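Local coordinates for protein Nadp(h)-dependent ketose reductase (Bemisia argentifolii, PDB 1E3J) that probably reduces fructose to sorbitol with NADPH, as a zinc-containing member of the alcohol dehydrogenase family, at residues F135-P140 against N299-A304; A160-G165 against K189-F194; R203-A208 against D214-V219. One frame throughout, in Å; residues are numbered along the deposited sequence.

Interaction 1 (F135-P140 against N299-A304)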
# COMPACT_ATOMS: atom_id res chain seq x y z
N PHE A 135 18.28 -2.12 -20.14
CA PHE A 135 17.17 -3.05 -20.30
C PHE A 135 17.66 -4.38 -20.81
O PHE A 135 16.93 -5.12 -21.44
CB PHE A 135 16.08 -2.48 -21.22
CG PHE A 135 15.19 -1.47 -20.54
CD1 PHE A 135 15.65 -0.16 -20.27
CD2 PHE A 135 13.91 -1.82 -20.11
CE1 PHE A 135 14.85 0.77 -19.59
CE2 PHE A 135 13.08 -0.90 -19.42
CZ PHE A 135 13.55 0.40 -19.16
N CYS A 136 18.92 -4.68 -20.54
CA CYS A 136 19.50 -5.96 -20.92
C CYS A 136 19.96 -6.50 -19.58
O CYS A 136 20.86 -5.93 -18.97
CB CYS A 136 20.70 -5.78 -21.85
SG CYS A 136 20.30 -5.27 -23.54
N HIS A 137 19.39 -7.61 -19.14
CA HIS A 137 19.71 -8.20 -17.86
C HIS A 137 20.74 -9.34 -17.97
O HIS A 137 20.50 -10.40 -18.57
CB HIS A 137 18.40 -8.68 -17.24
CG HIS A 137 17.33 -7.64 -17.23
ND1 HIS A 137 17.09 -6.82 -16.14
CD2 HIS A 137 16.49 -7.21 -18.20
CE1 HIS A 137 16.16 -5.93 -16.44
NE2 HIS A 137 15.77 -6.15 -17.69
N LYS A 138 21.90 -9.11 -17.37
CA LYS A 138 22.98 -10.06 -17.43
C LYS A 138 22.53 -11.37 -16.85
O LYS A 138 21.87 -11.38 -15.81
CB LYS A 138 24.19 -9.53 -16.66
CG LYS A 138 25.43 -10.46 -16.74
CD LYS A 138 26.68 -9.72 -16.23
CE LYS A 138 27.82 -10.69 -15.84
NZ LYS A 138 28.36 -11.49 -16.98
N LEU A 139 22.89 -12.46 -17.50
CA LEU A 139 22.51 -13.80 -17.02
C LEU A 139 23.68 -14.45 -16.29
O LEU A 139 24.82 -14.21 -16.63
CB LEU A 139 22.13 -14.70 -18.20
CG LEU A 139 21.00 -14.24 -19.14
CD1 LEU A 139 20.83 -15.26 -20.30
CD2 LEU A 139 19.68 -14.14 -18.33
N PRO A 140 23.39 -15.26 -15.25
CA PRO A 140 24.35 -16.00 -14.43
C PRO A 140 24.73 -17.22 -15.24
O PRO A 140 24.01 -17.58 -16.17
CB PRO A 140 23.51 -16.46 -13.22
CG PRO A 140 22.27 -15.65 -13.29
CD PRO A 140 22.02 -15.43 -14.74
N ASN A 299 9.73 -3.63 -13.93
CA ASN A 299 10.67 -4.03 -12.90
C ASN A 299 10.43 -5.46 -12.47
O ASN A 299 10.74 -5.84 -11.33
CB ASN A 299 10.57 -3.06 -11.69
CG ASN A 299 10.81 -1.60 -12.11
OD1 ASN A 299 11.85 -1.27 -12.70
ND2 ASN A 299 9.86 -0.72 -11.82
N ASP A 300 9.89 -6.29 -13.38
CA ASP A 300 9.64 -7.70 -13.07
C ASP A 300 10.76 -8.64 -13.55
O ASP A 300 11.06 -9.70 -12.93
CB ASP A 300 8.30 -8.08 -13.65
CG ASP A 300 7.20 -7.30 -13.03
OD1 ASP A 300 7.14 -7.37 -11.78
OD2 ASP A 300 6.43 -6.61 -13.73
N TYR A 301 11.41 -8.26 -14.63
CA TYR A 301 12.52 -9.06 -15.13
C TYR A 301 13.50 -9.60 -14.09
O TYR A 301 13.80 -10.77 -14.09
CB TYR A 301 13.31 -8.30 -16.16
CG TYR A 301 12.95 -8.72 -17.55
CD1 TYR A 301 11.77 -8.28 -18.13
CD2 TYR A 301 13.80 -9.56 -18.29
CE1 TYR A 301 11.43 -8.65 -19.43
CE2 TYR A 301 13.46 -9.95 -19.59
CZ TYR A 301 12.29 -9.49 -20.16
OH TYR A 301 11.96 -9.83 -21.47
N PRO A 302 14.01 -8.74 -13.18
CA PRO A 302 14.97 -9.27 -12.20
C PRO A 302 14.41 -10.37 -11.32
O PRO A 302 15.16 -11.28 -10.88
CB PRO A 302 15.40 -8.02 -11.37
CG PRO A 302 15.14 -6.86 -12.35
CD PRO A 302 13.79 -7.29 -12.98
N ILE A 303 13.12 -10.30 -11.03
CA ILE A 303 12.49 -11.32 -10.21
C ILE A 303 12.37 -12.60 -11.07
O ILE A 303 12.64 -13.70 -10.61
CB ILE A 303 11.05 -10.91 -9.79
CG1 ILE A 303 11.05 -9.54 -9.09
CG2 ILE A 303 10.45 -12.01 -8.95
CD1 ILE A 303 11.67 -9.50 -7.70
N ALA A 304 11.97 -12.45 -12.33
CA ALA A 304 11.82 -13.63 -13.17
C ALA A 304 13.16 -14.34 -13.25
O ALA A 304 13.23 -15.55 -13.10
CB ALA A 304 11.34 -13.26 -14.56
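His137 and Pro302 carry the closest approach of the two backbones, their CA atoms 7.5 Å apart, where strand 136-138 faces the first turn of helix 301-309. The imidazole of His137 reaches across this gap and meets Tyr301. CB of Tyr301 sits over one face of the imidazole, 3.7 Å from its centroid and 16° off the ring normal. This is a CH-pi contact. The phenol ring continues past the imidazole with its plane almost parallel, but the rings are slid apart and barely overlap. Their closest atoms are His137 CD2 and Tyr301 CD2, at 3.6 Å. Pro302 adds a looser contact, with its CG 4.3 Å from His137 ND1. NE2 of His137 is hydrogen-bonded to Glu91 OE1, just beyond strand 87-90, which limits rotation of the ring. Tyr301 is buried and also packs against Glu152 of helix 151-164, a zinc ligand seen in this protein though not bound to the metal in this chain. The contact thus joins the GroES-like sheet to a helix that follows the last strand of the Rossmann sheet, near the zinc site of Cys41, His66 and Glu67, which probably corresponds to the catalytic zinc of medium-chain alcohol dehydrogenases.

Interaction 2 (A160-G165 against K189-F194)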
# COMPACT_ATOMS: atom_id res chain seq x y z
N ALA A 160 1.68 -10.12 -13.13
CA ALA A 160 0.31 -10.40 -12.71
C ALA A 160 0.28 -10.82 -11.23
O ALA A 160 -0.60 -10.39 -10.49
CB ALA A 160 -0.32 -11.48 -13.58
N CYS A 161 1.26 -11.62 -10.79
CA CYS A 161 1.25 -12.03 -9.38
C CYS A 161 1.47 -10.84 -8.44
O CYS A 161 0.74 -10.69 -7.43
CB CYS A 161 2.31 -13.10 -9.09
SG CYS A 161 1.82 -14.73 -9.76
N ARG A 162 2.44 -9.99 -8.77
CA ARG A 162 2.72 -8.85 -7.93
C ARG A 162 1.59 -7.87 -7.93
O ARG A 162 1.26 -7.33 -6.90
CB ARG A 162 4.01 -8.16 -8.35
CG ARG A 162 5.24 -9.06 -8.21
CD ARG A 162 6.47 -8.36 -8.74
NE ARG A 162 7.00 -7.38 -7.80
CZ ARG A 162 7.87 -6.42 -8.10
NH1 ARG A 162 8.33 -6.27 -9.35
NH2 ARG A 162 8.32 -5.63 -7.14
N ARG A 163 0.95 -7.63 -9.06
CA ARG A 163 -0.16 -6.69 -8.99
C ARG A 163 -1.30 -7.27 -8.13
O ARG A 163 -2.04 -6.51 -7.49
CB ARG A 163 -0.70 -6.35 -10.38
CG ARG A 163 0.17 -5.34 -11.15
CD ARG A 163 -0.72 -4.41 -11.98
NE ARG A 163 -1.39 -3.46 -11.09
CZ ARG A 163 -2.60 -2.95 -11.29
NH1 ARG A 163 -3.32 -3.30 -12.34
NH2 ARG A 163 -3.07 -2.08 -10.42
N ALA A 164 -1.45 -8.60 -8.11
CA ALA A 164 -2.51 -9.18 -7.30
C ALA A 164 -2.03 -9.41 -5.85
O ALA A 164 -2.80 -9.79 -5.02
CB ALA A 164 -2.96 -10.52 -7.90
N GLY A 165 -0.75 -9.20 -5.57
CA GLY A 165 -0.27 -9.47 -4.21
C GLY A 165 -0.18 -10.98 -3.89
O GLY A 165 -0.35 -11.37 -2.72
N LYS A 189 3.41 -20.20 -7.98
CA LYS A 189 3.99 -21.20 -7.09
C LYS A 189 5.28 -20.62 -6.54
O LYS A 189 5.59 -20.79 -5.35
CB LYS A 189 4.29 -22.51 -7.82
CG LYS A 189 3.04 -23.27 -8.23
CD LYS A 189 2.19 -23.69 -7.04
CE LYS A 189 3.01 -24.50 -5.98
NZ LYS A 189 2.21 -24.62 -4.68
N ALA A 190 6.06 -19.95 -7.39
CA ALA A 190 7.28 -19.38 -6.87
C ALA A 190 6.95 -18.34 -5.77
O ALA A 190 7.75 -18.14 -4.86
CB ALA A 190 8.09 -18.72 -8.00
N TYR A 191 5.77 -17.72 -5.80
CA TYR A 191 5.46 -16.76 -4.75
C TYR A 191 4.88 -17.39 -3.52
O TYR A 191 4.48 -16.68 -2.60
CB TYR A 191 4.50 -15.67 -5.24
CG TYR A 191 5.24 -14.51 -5.79
CD1 TYR A 191 5.92 -13.63 -4.92
CD2 TYR A 191 5.34 -14.30 -7.16
CE1 TYR A 191 6.68 -12.56 -5.40
CE2 TYR A 191 6.10 -13.22 -7.66
CZ TYR A 191 6.77 -12.36 -6.76
OH TYR A 191 7.54 -11.31 -7.18
N GLY A 192 4.78 -18.72 -3.50
CA GLY A 192 4.28 -19.37 -2.31
C GLY A 192 2.80 -19.66 -2.31
O GLY A 192 2.26 -20.10 -1.30
N ALA A 193 2.13 -19.43 -3.43
CA ALA A 193 0.69 -19.68 -3.45
C ALA A 193 0.31 -21.13 -3.64
O ALA A 193 1.12 -21.97 -4.06
CB ALA A 193 0.05 -18.89 -4.59
N PHE A 194 -0.96 -21.40 -3.36
CA PHE A 194 -1.54 -22.72 -3.62
C PHE A 194 -2.22 -22.42 -4.96
O PHE A 194 -2.97 -21.43 -5.06
CB PHE A 194 -2.60 -23.05 -2.58
CG PHE A 194 -3.31 -24.35 -2.85
CD1 PHE A 194 -4.44 -24.38 -3.66
CD2 PHE A 194 -2.86 -25.55 -2.24
CE1 PHE A 194 -5.14 -25.59 -3.88
CE2 PHE A 194 -3.53 -26.75 -2.44
CZ PHE A 194 -4.68 -26.78 -3.26
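Tyr191 has a chi1 of -91°, and this swings its ring out toward helix 151-164, where it lies against Cys161 and Arg162. Arg162 starts with CG anti to its carbonyl carbon, and its chain then bends at chi3 (78°). The bend takes the guanidinium on beyond CG and CD, away from the phenol oxygen. The touching is therefore done by the aliphatic part of the arginine. Its CG is 3.4 Å from Tyr191 OH, and its CD is 3.5 Å from the same oxygen. The guanidinium and ring planes are only 13° apart, but the OH lies obliquely to the guanidinium and the two groups are not stacked. The charged end of Arg162 is used instead by Asp300, in a salt bridge from NH1. Further back along the ring, CB of Cys161 meets Tyr191 CD2 at 3.8 Å, an apolar contact from a buried residue.

Tyr191 follows the last residue of helix 179-190, just before Gly192. Gly192 has positive phi, and its N bonds back to Lys189 O at 2.9 Å. Lys189 NZ donates to Ala193 O, also at 2.9 Å, and so ties the last turn to the segment leaving it; it also forms a salt bridge with Asp214. Tyr191 also packs on Ile303 and Met307 of helix 301-309 and on Leu168 of a neighbouring subunit. Both segments end their helices in a Schellman motif, at Gly165 and Gly192. The contact joins the C-terminal ends of two helices, 151-164 and 179-190, the second of which follows the first strand of the Rossmann fold.

Interaction 3 (R203-A208 against D214-V219). With PO4 (phosphate ion), chain D.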
# COMPACT_ATOMS: atom_id res chain seq x y z
N ARG A 203 -3.79 -32.46 -22.06
CA ARG A 203 -2.35 -32.50 -22.24
C ARG A 203 -1.63 -31.31 -21.60
O ARG A 203 -0.65 -31.52 -20.90
CB ARG A 203 -1.97 -32.65 -23.72
N ARG A 204 -2.08 -30.08 -21.80
CA ARG A 204 -1.33 -29.02 -21.13
C ARG A 204 -1.58 -28.94 -19.64
O ARG A 204 -0.77 -28.37 -18.91
CB ARG A 204 -1.50 -27.65 -21.75
CG ARG A 204 -2.76 -27.41 -22.47
CD ARG A 204 -2.39 -26.73 -23.78
NE ARG A 204 -3.56 -26.15 -24.39
CZ ARG A 204 -3.58 -25.67 -25.63
NH1 ARG A 204 -2.48 -25.70 -26.37
NH2 ARG A 204 -4.71 -25.16 -26.11
N LEU A 205 -2.67 -29.53 -19.16
CA LEU A 205 -2.90 -29.51 -17.73
C LEU A 205 -1.81 -30.38 -17.14
O LEU A 205 -1.40 -30.22 -16.00
CB LEU A 205 -4.29 -30.02 -17.38
CG LEU A 205 -5.35 -28.91 -17.50
CD1 LEU A 205 -6.75 -29.48 -17.36
CD2 LEU A 205 -5.11 -27.82 -16.42
N GLU A 206 -1.30 -31.29 -17.96
CA GLU A 206 -0.24 -32.16 -17.51
C GLU A 206 1.01 -31.30 -17.31
O GLU A 206 1.74 -31.47 -16.34
CB GLU A 206 0.02 -33.25 -18.55
CG GLU A 206 1.15 -34.18 -18.18
CD GLU A 206 0.67 -35.61 -17.97
OE1 GLU A 206 0.02 -36.17 -18.90
OE2 GLU A 206 0.96 -36.17 -16.87
N VAL A 207 1.28 -30.38 -18.24
CA VAL A 207 2.43 -29.49 -18.05
C VAL A 207 2.16 -28.60 -16.82
O VAL A 207 3.03 -28.40 -15.98
CB VAL A 207 2.67 -28.59 -19.27
CG1 VAL A 207 3.98 -27.86 -19.09
CG2 VAL A 207 2.71 -29.45 -20.55
N ALA A 208 0.93 -28.10 -16.69
CA ALA A 208 0.57 -27.25 -15.57
C ALA A 208 0.94 -27.94 -14.25
O ALA A 208 1.49 -27.32 -13.32
CB ALA A 208 -0.88 -26.97 -15.61
N ASP A 214 -1.22 -27.36 -7.90
CA ASP A 214 -1.62 -28.32 -6.87
C ASP A 214 -2.86 -29.10 -7.27
O ASP A 214 -3.05 -30.24 -6.86
CB ASP A 214 -1.88 -27.58 -5.56
CG ASP A 214 -0.68 -26.85 -5.08
OD1 ASP A 214 0.16 -27.47 -4.40
OD2 ASP A 214 -0.54 -25.64 -5.41
N VAL A 215 -3.72 -28.47 -8.07
CA VAL A 215 -4.92 -29.14 -8.53
C VAL A 215 -5.12 -28.72 -9.99
O VAL A 215 -4.89 -27.55 -10.32
CB VAL A 215 -6.15 -28.67 -7.77
CG1 VAL A 215 -7.36 -29.46 -8.24
CG2 VAL A 215 -5.96 -28.79 -6.26
N THR A 216 -5.52 -29.65 -10.85
CA THR A 216 -5.82 -29.35 -12.25
C THR A 216 -7.23 -29.88 -12.57
O THR A 216 -7.66 -30.87 -12.01
CB THR A 216 -4.83 -30.01 -13.22
OG1 THR A 216 -4.91 -31.43 -13.07
CG2 THR A 216 -3.41 -29.56 -12.95
N LEU A 217 -7.94 -29.22 -13.47
CA LEU A 217 -9.28 -29.66 -13.83
C LEU A 217 -9.55 -29.43 -15.30
O LEU A 217 -9.23 -28.35 -15.82
CB LEU A 217 -10.32 -28.89 -13.05
CG LEU A 217 -10.23 -29.04 -11.54
CD1 LEU A 217 -10.93 -27.89 -10.89
CD2 LEU A 217 -10.83 -30.38 -11.14
N VAL A 218 -10.11 -30.43 -15.96
CA VAL A 218 -10.45 -30.26 -17.37
C VAL A 218 -11.76 -29.48 -17.32
O VAL A 218 -12.72 -29.90 -16.69
CB VAL A 218 -10.64 -31.61 -18.08
CG1 VAL A 218 -10.98 -31.38 -19.55
CG2 VAL A 218 -9.35 -32.40 -17.99
N VAL A 219 -11.77 -28.32 -17.96
CA VAL A 219 -12.94 -27.46 -17.97
C VAL A 219 -13.10 -26.81 -19.33
O VAL A 219 -12.15 -26.28 -19.88
CB VAL A 219 -12.78 -26.37 -16.89
CG1 VAL A 219 -13.86 -25.31 -17.01
CG2 VAL A 219 -12.80 -27.02 -15.52
P PO4 D . -6.70 -24.34 -22.90
O1 PO4 D . -6.80 -23.95 -24.32
O2 PO4 D . -6.67 -25.83 -22.79
O3 PO4 D . -5.45 -23.80 -22.31
O4 PO4 D . -7.88 -23.81 -22.16
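A beta-alpha-beta unit of the Rossmann fold holds this contact: strand 194-199, helix 202-210 and strand 215-218, the last being an outermost strand of the parallel sheet within the chain. Helix 203-208 packs on strand 215-218 with their short axes nearly antiparallel, at 171° and 8.7 Å apart. Leu205 is the side chain that fills the interface. It points from the helix to the strand, and its CA is 6.2 Å from that of Thr216.

The two branches of Leu205 divide the strand between them. CD2 lies 3.9 Å from Thr216 CB. CD1 reaches further along the strand, to the backbone around Leu217 O and to Val218 CG2, 4.0 Å away. Leu205 and Thr216 lie alongside each other, pointing opposite ways. Thr216 places CG2 anti to its own carbonyl carbon. That methyl meets the helix backbone, 3.7 Å from Leu205 O, and is more loosely in contact with Ala208 CB, at 4.5 Å. Leu217 points to the other side of the sheet, where it packs on Ile233 of helix 226-236.

Near the start of the helix, Arg204 turns away from the strand to a phosphate ion, probably from the crystallisation liquor. The same ion accepts hydrogen bonds from the backbone N atoms of Ala177, Arg200 and Ser201. An anion held here, at the end of the second strand and beside the glycine-rich turn, probably marks the place of the 2'-phosphate of NADP(H). The arginine chain bends at chi2 (-135°), and its NH2 donates to phosphate O1 at 3.0 Å, with an N-H...O angle of 146°.

How the interactions relate
Interactions 1 and 2 meet directly. Asp300 OD1 and Arg162 NH1 form a salt bridge, 2.9 Å apart, and Ile303 CG2 lies 3.5 Å from Tyr191 OH. Segment 299-304, at the start of helix 301-309, therefore touches both the strand of interaction 1 and interaction 2. Interactions 2 and 3 are also in touch: Lys189 NZ forms a salt bridge with Asp214 OD2 at 3.0 Å, and Phe194 CZ packs on Val215 CG2 at 3.8 Å. Interactions 1 and 3 are separate, their nearest atoms about 17 Å apart. The side chain of Tyr301 in interaction 1 is about 9 Å from a bound zinc, while interaction 3 holds the phosphate. Interaction 2 bridges the two.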